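Local coordinates for protein glycosyltransferase (PDB 2IUY) that is a retaining GT4-family glycosyltransferase of avilamycin A biosynthesis, which binds UDP and probably transfers a sugar from a nucleotide-sugar donor, at residues 151-156 with 225-230; 162-167 with 190-195; 232-237 with 265-270. All blocks are in the same frame, centred on the assembly; numbering follows the deposited sequence.

Interaction 1. Residues 151-156 with 225-230; sequences RYRSAA and RLDLLA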
loop_
_atom_site.group_PDB
_atom_site.type_symbol
_atom_site.label_atom_id
_atom_site.label_comp_id
_atom_site.label_asym_id
_atom_site.label_seq_id
_atom_site.Cartn_x
_atom_site.Cartn_y
_atom_site.Cartn_z
ATOM N N ARG A 151 -6.334 13.053 -1.074
ATOM C CA ARG A 151 -6.921 12.114 -0.115
ATOM C C ARG A 151 -6.295 12.246 1.270
ATOM O O ARG A 151 -6.766 11.600 2.213
ATOM C CB ARG A 151 -6.791 10.661 -0.600
ATOM C CG ARG A 151 -7.755 10.294 -1.731
ATOM C CD ARG A 151 -8.077 8.792 -1.813
ATOM N NE ARG A 151 -8.910 8.515 -2.998
ATOM C CZ ARG A 151 -10.250 8.432 -3.048
ATOM N NH1 ARG A 151 -11.002 8.590 -1.968
ATOM N NH2 ARG A 151 -10.854 8.196 -4.220
ATOM N N TYR A 152 -5.218 13.028 1.373
ATOM C CA TYR A 152 -4.455 13.150 2.619
ATOM C C TYR A 152 -4.445 14.585 3.117
ATOM O O TYR A 152 -4.812 15.530 2.379
ATOM C CB TYR A 152 -3.026 12.557 2.486
ATOM C CG TYR A 152 -3.142 11.080 2.131
ATOM C CD1 TYR A 152 -3.239 10.087 3.127
ATOM C CD2 TYR A 152 -3.266 10.691 0.795
ATOM C CE1 TYR A 152 -3.425 8.740 2.771
ATOM C CE2 TYR A 152 -3.455 9.368 0.449
ATOM C CZ TYR A 152 -3.527 8.413 1.423
ATOM O OH TYR A 152 -3.713 7.126 0.989
ATOM N N ARG A 153 -4.033 14.737 4.372
ATOM C CA ARG A 153 -3.913 16.054 4.952
ATOM C C ARG A 153 -2.770 16.811 4.280
ATOM O O ARG A 153 -1.684 16.259 4.004
ATOM C CB ARG A 153 -3.709 15.994 6.465
ATOM C CG ARG A 153 -4.816 15.362 7.256
ATOM C CD ARG A 153 -6.081 16.220 7.369
ATOM N NE ARG A 153 -7.101 15.482 8.118
ATOM C CZ ARG A 153 -8.268 15.069 7.627
ATOM N NH1 ARG A 153 -8.631 15.369 6.379
ATOM N NH2 ARG A 153 -9.115 14.393 8.416
ATOM N N SER A 154 -3.030 18.088 4.068
ATOM C CA SER A 154 -2.166 18.966 3.356
ATOM C C SER A 154 -1.467 19.896 4.321
ATOM O O SER A 154 -1.816 19.971 5.506
ATOM C CB SER A 154 -3.006 19.768 2.360
ATOM O OG SER A 154 -3.787 20.713 3.072
ATOM N N ALA A 155 -0.479 20.629 3.824
ATOM C CA ALA A 155 0.201 21.655 4.633
ATOM C C ALA A 155 -0.805 22.710 5.152
ATOM O O ALA A 155 -0.733 23.130 6.318
ATOM C CB ALA A 155 1.323 22.305 3.839
ATOM N N ALA A 156 -1.767 23.075 4.297
ATOM C CA ALA A 156 -2.813 24.051 4.616
ATOM C C ALA A 156 -3.801 23.605 5.718
ATOM O O ALA A 156 -4.349 24.449 6.443
ATOM C CB ALA A 156 -3.557 24.444 3.341
ATOM N N ARG A 225 -7.675 8.052 10.900
ATOM C CA ARG A 225 -6.549 7.530 10.158
ATOM C C ARG A 225 -5.637 8.611 9.516
ATOM O O ARG A 225 -4.401 8.581 9.632
ATOM C CB ARG A 225 -7.105 6.623 9.089
ATOM C CG ARG A 225 -6.089 5.713 8.492
ATOM C CD ARG A 225 -6.551 5.196 7.138
ATOM N NE ARG A 225 -5.470 4.392 6.611
ATOM C CZ ARG A 225 -4.795 4.664 5.498
ATOM N NH1 ARG A 225 -5.121 5.693 4.719
ATOM N NH2 ARG A 225 -3.803 3.861 5.175
ATOM N N LEU A 226 -6.290 9.567 8.848
ATOM C CA LEU A 226 -5.649 10.687 8.191
ATOM C C LEU A 226 -4.981 11.641 9.142
ATOM O O LEU A 226 -3.854 12.061 8.898
ATOM C CB LEU A 226 -6.700 11.457 7.419
ATOM C CG LEU A 226 -7.408 10.791 6.265
ATOM C CD1 LEU A 226 -8.196 11.935 5.600
ATOM C CD2 LEU A 226 -6.412 10.057 5.277
ATOM N N ASP A 227 -5.686 11.997 10.221
ATOM C CA ASP A 227 -5.103 12.845 11.257
ATOM C C ASP A 227 -3.892 12.176 11.918
ATOM O O ASP A 227 -2.877 12.833 12.142
ATOM C CB ASP A 227 -6.132 13.183 12.339
ATOM C CG ASP A 227 -7.267 14.075 11.826
ATOM O OD1 ASP A 227 -6.975 15.019 11.061
ATOM O OD2 ASP A 227 -8.443 13.844 12.218
ATOM N N LEU A 228 -3.992 10.882 12.228
ATOM C CA LEU A 228 -2.858 10.142 12.835
ATOM C C LEU A 228 -1.626 10.181 11.932
ATOM O O LEU A 228 -0.510 10.464 12.368
ATOM C CB LEU A 228 -3.280 8.688 13.135
ATOM C CG LEU A 228 -4.214 8.452 14.335
ATOM C CD1 LEU A 228 -4.600 6.955 14.409
ATOM C CD2 LEU A 228 -3.555 8.898 15.634
ATOM N N LEU A 229 -1.852 9.922 10.648
ATOM C CA LEU A 229 -0.780 9.952 9.636
ATOM C C LEU A 229 -0.021 11.279 9.614
ATOM O O LEU A 229 1.218 11.306 9.574
ATOM C CB LEU A 229 -1.366 9.672 8.250
ATOM C CG LEU A 229 -1.168 8.363 7.479
ATOM C CD1 LEU A 229 -0.239 7.300 8.086
ATOM C CD2 LEU A 229 -2.496 7.788 6.917
ATOM N N ALA A 230 -0.795 12.359 9.692
ATOM C CA ALA A 230 -0.317 13.747 9.645
ATOM C C ALA A 230 0.294 14.251 10.999
ATOM O O ALA A 230 1.242 15.015 11.024
ATOM C CB ALA A 230 -1.515 14.655 9.262
HETATM O O HOH W 1 -3.268 12.367 6.227
#
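In the C-terminal Rossmann-like half of this GT-B glycosyltransferase, an irregular run of chain, 151-156, lies against one flank of helix 222-231. Arg-153 gives up the most surface. Its CG stands anti to the carbonyl carbon, and the chain bends at chi2 (-73°), so the CB and CG methylenes rest on the methyl of Ala-230 while the guanidinium turns back along the helix. There NE makes a fairly straight hydrogen bond, also a salt bridge, to OD1 of Asp-227 at 3.0 Å. The oxygen lies near the guanidinium plane, but NE comes in above the carboxylate plane, well out of it, the two groups being turned 45° apart; NH2 forms a salt bridge with Glu-223, so the guanidinium is shared by two acids. Leu-226 touches both Arg-153 and Tyr-152 with its two methyls. Its CD1 covers one guanidinium face, 3.5 Å from Arg-153 NH1, and its CD2 approaches CD1 of the Tyr-152 ring at 3.8 Å. The Tyr-152 hydroxyl is hydrogen-bonded to Glu-260, which also forms a salt bridge with Arg-225; Glu-260 and Arg-225 are both UDP-binding residues, though no UDP is bound here. One water joins the backbones, accepting from Arg-153 N at 3.1 Å and donating to Leu-226 O at 2.8 Å.

Interaction 2. Residues 162-167 with 190-195; sequences EDFLLF and RLVLAG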
loop_
_atom_site.group_PDB
_atom_site.type_symbol
_atom_site.label_atom_id
_atom_site.label_comp_id
_atom_site.label_asym_id
_atom_site.label_seq_id
_atom_site.Cartn_x
_atom_site.Cartn_y
_atom_site.Cartn_z
ATOM N N GLU A 162 2.194 15.928 16.937
ATOM C CA GLU A 162 2.196 15.362 18.274
ATOM C C GLU A 162 3.550 14.697 18.536
ATOM O O GLU A 162 4.425 14.653 17.681
ATOM C CB GLU A 162 1.034 14.388 18.472
ATOM C CG GLU A 162 -0.364 14.922 18.161
ATOM C CD GLU A 162 -0.793 16.054 19.078
ATOM O OE1 GLU A 162 -0.311 16.115 20.234
ATOM O OE2 GLU A 162 -1.617 16.895 18.648
ATOM N N ASP A 163 3.727 14.169 19.729
ATOM C CA ASP A 163 5.041 13.654 20.112
ATOM C C ASP A 163 5.129 12.178 19.902
ATOM O O ASP A 163 6.206 11.613 20.035
ATOM C CB ASP A 163 5.359 14.004 21.565
ATOM C CG ASP A 163 5.910 15.430 21.711
ATOM O OD1 ASP A 163 6.822 15.804 20.914
ATOM O OD2 ASP A 163 5.443 16.165 22.621
ATOM N N PHE A 164 3.994 11.556 19.570
ATOM C CA PHE A 164 3.911 10.089 19.455
ATOM C C PHE A 164 4.541 9.599 18.133
ATOM O O PHE A 164 4.466 10.308 17.116
ATOM C CB PHE A 164 2.467 9.595 19.651
ATOM C CG PHE A 164 1.500 9.947 18.500
ATOM C CD1 PHE A 164 1.414 9.143 17.341
ATOM C CD2 PHE A 164 0.669 11.067 18.591
ATOM C CE1 PHE A 164 0.538 9.456 16.312
ATOM C CE2 PHE A 164 -0.193 11.394 17.555
ATOM C CZ PHE A 164 -0.254 10.595 16.407
ATOM N N LEU A 165 5.172 8.416 18.167
ATOM C CA LEU A 165 5.555 7.671 16.929
ATOM C C LEU A 165 4.351 6.809 16.501
ATOM O O LEU A 165 3.414 6.650 17.284
ATOM C CB LEU A 165 6.809 6.839 17.130
ATOM C CG LEU A 165 8.052 7.600 17.655
ATOM C CD1 LEU A 165 9.336 6.709 17.755
ATOM C CD2 LEU A 165 8.329 8.855 16.826
ATOM N N LEU A 166 4.316 6.332 15.267
ATOM C CA LEU A 166 3.083 5.717 14.778
ATOM C C LEU A 166 3.387 4.454 14.013
ATOM O O LEU A 166 4.207 4.478 13.097
ATOM C CB LEU A 166 2.275 6.652 13.874
ATOM C CG LEU A 166 1.031 6.035 13.208
ATOM C CD1 LEU A 166 -0.089 5.737 14.213
ATOM C CD2 LEU A 166 0.482 6.979 12.111
ATOM N N PHE A 167 2.719 3.358 14.402
ATOM C CA PHE A 167 2.793 2.152 13.633
ATOM C C PHE A 167 1.394 1.929 13.059
ATOM O O PHE A 167 0.425 1.940 13.796
ATOM C CB PHE A 167 3.258 0.965 14.507
ATOM C CG PHE A 167 3.163 -0.353 13.818
ATOM C CD1 PHE A 167 4.294 -0.930 13.221
ATOM C CD2 PHE A 167 1.928 -1.041 13.755
ATOM C CE1 PHE A 167 4.186 -2.188 12.546
ATOM C CE2 PHE A 167 1.824 -2.274 13.094
ATOM C CZ PHE A 167 2.977 -2.840 12.495
ATOM N N ARG A 190 6.242 7.490 22.936
ATOM C CA ARG A 190 5.044 6.690 22.787
ATOM C C ARG A 190 4.930 6.169 21.337
ATOM O O ARG A 190 5.412 6.787 20.403
ATOM C CB ARG A 190 3.826 7.503 23.225
ATOM C CG ARG A 190 3.968 8.004 24.665
ATOM C CD ARG A 190 4.188 6.818 25.672
ATOM N NE ARG A 190 4.873 7.275 26.890
ATOM C CZ ARG A 190 6.158 7.049 27.197
ATOM N NH1 ARG A 190 6.941 6.330 26.401
ATOM N NH2 ARG A 190 6.667 7.536 28.331
ATOM N N LEU A 191 4.375 4.976 21.207
ATOM C CA LEU A 191 4.048 4.361 19.956
ATOM C C LEU A 191 2.552 4.020 19.964
ATOM O O LEU A 191 2.097 3.127 20.701
ATOM C CB LEU A 191 4.870 3.092 19.740
ATOM C CG LEU A 191 4.541 2.324 18.447
ATOM C CD1 LEU A 191 5.088 3.055 17.241
ATOM C CD2 LEU A 191 5.097 0.897 18.526
ATOM N N VAL A 192 1.810 4.739 19.117
ATOM C CA VAL A 192 0.464 4.337 18.748
ATOM C C VAL A 192 0.496 3.154 17.773
ATOM O O VAL A 192 1.163 3.197 16.728
ATOM C CB VAL A 192 -0.311 5.539 18.176
ATOM C CG1 VAL A 192 -1.681 5.125 17.712
ATOM C CG2 VAL A 192 -0.427 6.600 19.250
ATOM N N LEU A 193 -0.166 2.076 18.174
ATOM C CA LEU A 193 -0.316 0.902 17.359
ATOM C C LEU A 193 -1.699 0.931 16.760
ATOM O O LEU A 193 -2.684 0.519 17.412
ATOM C CB LEU A 193 -0.160 -0.373 18.179
ATOM C CG LEU A 193 1.196 -0.946 18.521
ATOM C CD1 LEU A 193 0.918 -2.137 19.431
ATOM C CD2 LEU A 193 1.830 -1.449 17.278
ATOM N N ALA A 194 -1.758 1.446 15.532
ATOM C CA ALA A 194 -2.999 1.613 14.803
ATOM C C ALA A 194 -3.186 0.579 13.668
ATOM O O ALA A 194 -2.703 0.752 12.540
ATOM C CB ALA A 194 -3.094 3.017 14.257
ATOM N N GLY A 195 -3.940 -0.463 13.960
ATOM C CA GLY A 195 -4.307 -1.467 12.979
ATOM C C GLY A 195 -4.833 -2.682 13.717
ATOM O O GLY A 195 -4.811 -2.703 14.967
HETATM O O HOH W 2 6.083 10.537 22.565
#
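Strands 165-167 and 191-194 run parallel, inclined by 22°, with four backbone hydrogen bonds passing alternately between them: Leu-165 N to Arg-190 O, Val-192 N to Leu-165 O, Phe-167 N to Val-192 O and Ala-194 N to Phe-167 O. The straightest is Phe-167 N to Val-192 O (2.8 Å, 173°), its donor nearly along the C=O axis; the first two instead meet their carbonyls from above the plane. Phe-167 gives up the most surface. With CG anti to the backbone N, its CD2 meets CD2 of Leu-193 obliquely at 3.5 Å, while its CB touches CD1 of Leu-191 at 3.9 Å. Helix 177-187 covers this face, touching Leu-165, Phe-167 and Leu-191. On the other face Val-192 divides its methyls: CG1 packs on Leu-166 CD1, and CG2 meets CD1 of Phe-164 at 3.7 Å. Phe-164 holds its ring in the crowded position between N and carbonyl carbon (chi1 70°), against helix 222-231. Ahead of the strands, a water accepts from Arg-190 N and donates weakly to Asp-163 O. Joined through helix 177-187, the two strands form a classic beta-alpha-beta crossover of the Rossmann-like domain, its Phe-167 end close to UDP-binding Lys-175.

Interaction 3. Residues 232-237 with 265-270; sequences AHAVLA and GTPVVG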
loop_
_atom_site.group_PDB
_atom_site.type_symbol
_atom_site.label_atom_id
_atom_site.label_comp_id
_atom_site.label_asym_id
_atom_site.label_seq_id
_atom_site.Cartn_x
_atom_site.Cartn_y
_atom_site.Cartn_z
ATOM N N ALA A 232 1.521 12.429 13.509
ATOM C CA ALA A 232 2.589 11.649 14.141
ATOM C C ALA A 232 3.940 12.338 14.023
ATOM O O ALA A 232 4.255 12.908 12.993
ATOM C CB ALA A 232 2.653 10.221 13.561
ATOM N N HIS A 233 4.788 12.204 15.041
ATOM C CA HIS A 233 6.176 12.633 14.896
ATOM C C HIS A 233 6.909 11.873 13.746
ATOM O O HIS A 233 7.650 12.456 12.936
ATOM C CB HIS A 233 6.895 12.519 16.256
ATOM C CG HIS A 233 8.295 13.047 16.241
ATOM N ND1 HIS A 233 8.609 14.327 16.637
ATOM C CD2 HIS A 233 9.459 12.490 15.830
ATOM C CE1 HIS A 233 9.906 14.537 16.480
ATOM N NE2 HIS A 233 10.447 13.441 15.982
ATOM N N ALA A 234 6.700 10.558 13.668
ATOM C CA ALA A 234 7.295 9.768 12.606
ATOM C C ALA A 234 6.488 8.511 12.518
ATOM O O ALA A 234 5.817 8.153 13.470
ATOM C CB ALA A 234 8.819 9.422 12.874
ATOM N N VAL A 235 6.556 7.864 11.356
ATOM C CA VAL A 235 5.929 6.554 11.159
ATOM C C VAL A 235 7.051 5.527 11.130
ATOM O O VAL A 235 8.120 5.797 10.616
ATOM C CB VAL A 235 5.066 6.539 9.850
ATOM C CG1 VAL A 235 4.807 5.104 9.358
ATOM C CG2 VAL A 235 3.732 7.305 10.100
ATOM N N LEU A 236 6.795 4.366 11.703
ATOM C CA LEU A 236 7.753 3.281 11.804
ATOM C C LEU A 236 7.228 2.138 10.930
ATOM O O LEU A 236 6.135 1.574 11.171
ATOM C CB LEU A 236 7.878 2.835 13.271
ATOM C CG LEU A 236 8.168 3.891 14.354
ATOM C CD1 LEU A 236 8.483 3.195 15.745
ATOM C CD2 LEU A 236 9.323 4.847 13.972
ATOM N N ALA A 237 7.981 1.842 9.883
ATOM C CA ALA A 237 7.650 0.751 8.953
ATOM C C ALA A 237 8.744 -0.292 9.098
ATOM O O ALA A 237 9.805 -0.184 8.491
ATOM C CB ALA A 237 7.599 1.296 7.515
ATOM N N GLY A 265 2.955 14.654 5.236
ATOM C CA GLY A 265 3.993 15.457 5.902
ATOM C C GLY A 265 4.722 14.778 7.048
ATOM O O GLY A 265 5.133 15.443 7.996
ATOM N N THR A 266 4.854 13.452 6.993
ATOM C CA THR A 266 5.407 12.665 8.103
ATOM C C THR A 266 6.555 11.766 7.636
ATOM O O THR A 266 6.370 10.889 6.777
ATOM C CB THR A 266 4.277 11.847 8.858
ATOM O OG1 THR A 266 3.330 12.782 9.401
ATOM C CG2 THR A 266 4.837 10.897 10.026
ATOM N N PRO A 267 7.727 11.940 8.252
ATOM C CA PRO A 267 8.899 11.172 7.842
ATOM C C PRO A 267 8.777 9.728 8.362
ATOM O O PRO A 267 7.894 9.422 9.174
ATOM C CB PRO A 267 10.063 11.941 8.502
ATOM C CG PRO A 267 9.438 12.443 9.825
ATOM C CD PRO A 267 7.998 12.805 9.435
ATOM N N VAL A 268 9.677 8.865 7.914
ATOM C CA VAL A 268 9.532 7.435 8.142
ATOM C C VAL A 268 10.839 6.883 8.639
ATOM O O VAL A 268 11.868 7.154 8.081
ATOM C CB VAL A 268 9.077 6.691 6.837
ATOM C CG1 VAL A 268 8.924 5.178 7.088
ATOM C CG2 VAL A 268 7.754 7.279 6.333
ATOM N N VAL A 269 10.794 6.125 9.720
ATOM C CA VAL A 269 11.902 5.226 10.045
ATOM C C VAL A 269 11.494 3.812 9.616
ATOM O O VAL A 269 10.445 3.357 9.997
ATOM C CB VAL A 269 12.191 5.208 11.567
ATOM C CG1 VAL A 269 13.246 4.095 11.910
ATOM C CG2 VAL A 269 12.607 6.572 12.032
ATOM N N GLY A 270 12.316 3.129 8.830
ATOM C CA GLY A 270 12.027 1.750 8.506
ATOM C C GLY A 270 13.267 0.848 8.513
ATOM O O GLY A 270 14.387 1.310 8.611
#
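Three backbone hydrogen bonds zip strand 234-237 to strand 268-270 in parallel register. Val-235 uses both its backbone polar atoms: its N gives to Pro-267 O at 3.0 Å, with the donor in the carbonyl plane, and its O receives Val-269 N at 2.8 Å, nearly along the C=O axis. Ala-237 N then bonds Val-269 O at 2.9 Å, again in plane. CA-H...O contacts reinforce the ladder, the shortest from Leu-236 CA to Val-269 O at 3.2 Å. At its end the chains come very near, with Ala-237 O 2.9 Å from Gly-270 CA; an approach this close goes with Gly-270 having no side chain.

The apolar contacts are made by methyls and short branches. Leu-236 and Val-269 run alongside each other on one face, with Leu-236 CD2 against Val-269 CB at 3.8 Å. On the opposite face Ala-237 CB rests on Val-268 CG1. Thr-266 puts its methyl anti to the backbone N, so that CG2 touches Val-235 CG2 at 3.8 Å and also nears the Ala-232 carbonyl oxygen, while OG1 turns to hydrogen-bond Leu-229 O near the end of helix 222-231. The Pro-267 ring edges up to the carbonyl of His-233, CD to O at 3.5 Å.

Gly-265, with positive phi, is the C-prime residue of the Schellman motif closing helix 256-263. That helix links the two strands as a beta-alpha-beta unit and packs on Val-235, Ala-237 and Val-268, while helix 295-303 touches Ala-234 and Val-269, and strand 165-168 adjoins strand 234-237.

Interactions 2 and 3 are adjacent strand pairs of one parallel sheet: strands 165-168 and 234-237 are neighbours, joined by Phe-164 O to His-233 N and Leu-166 O to Leu-236 N. Both rest on backbone hydrogen bonds and buried aliphatic or aromatic groups, although Arg-190 at the start of interaction 2 is exposed. Interaction 1 lies off the sheet, holding a loop to helix 222-231 through a partly exposed salt bridge, a water and buried apolar contacts. That helix ties the set together: Leu-228 and Leu-229 pack on Phe-164 and Leu-166 of interaction 2, and Thr-266 joins its end to interaction 3. Along the chain, interaction 2 is nested within the loop that interaction 1 closes.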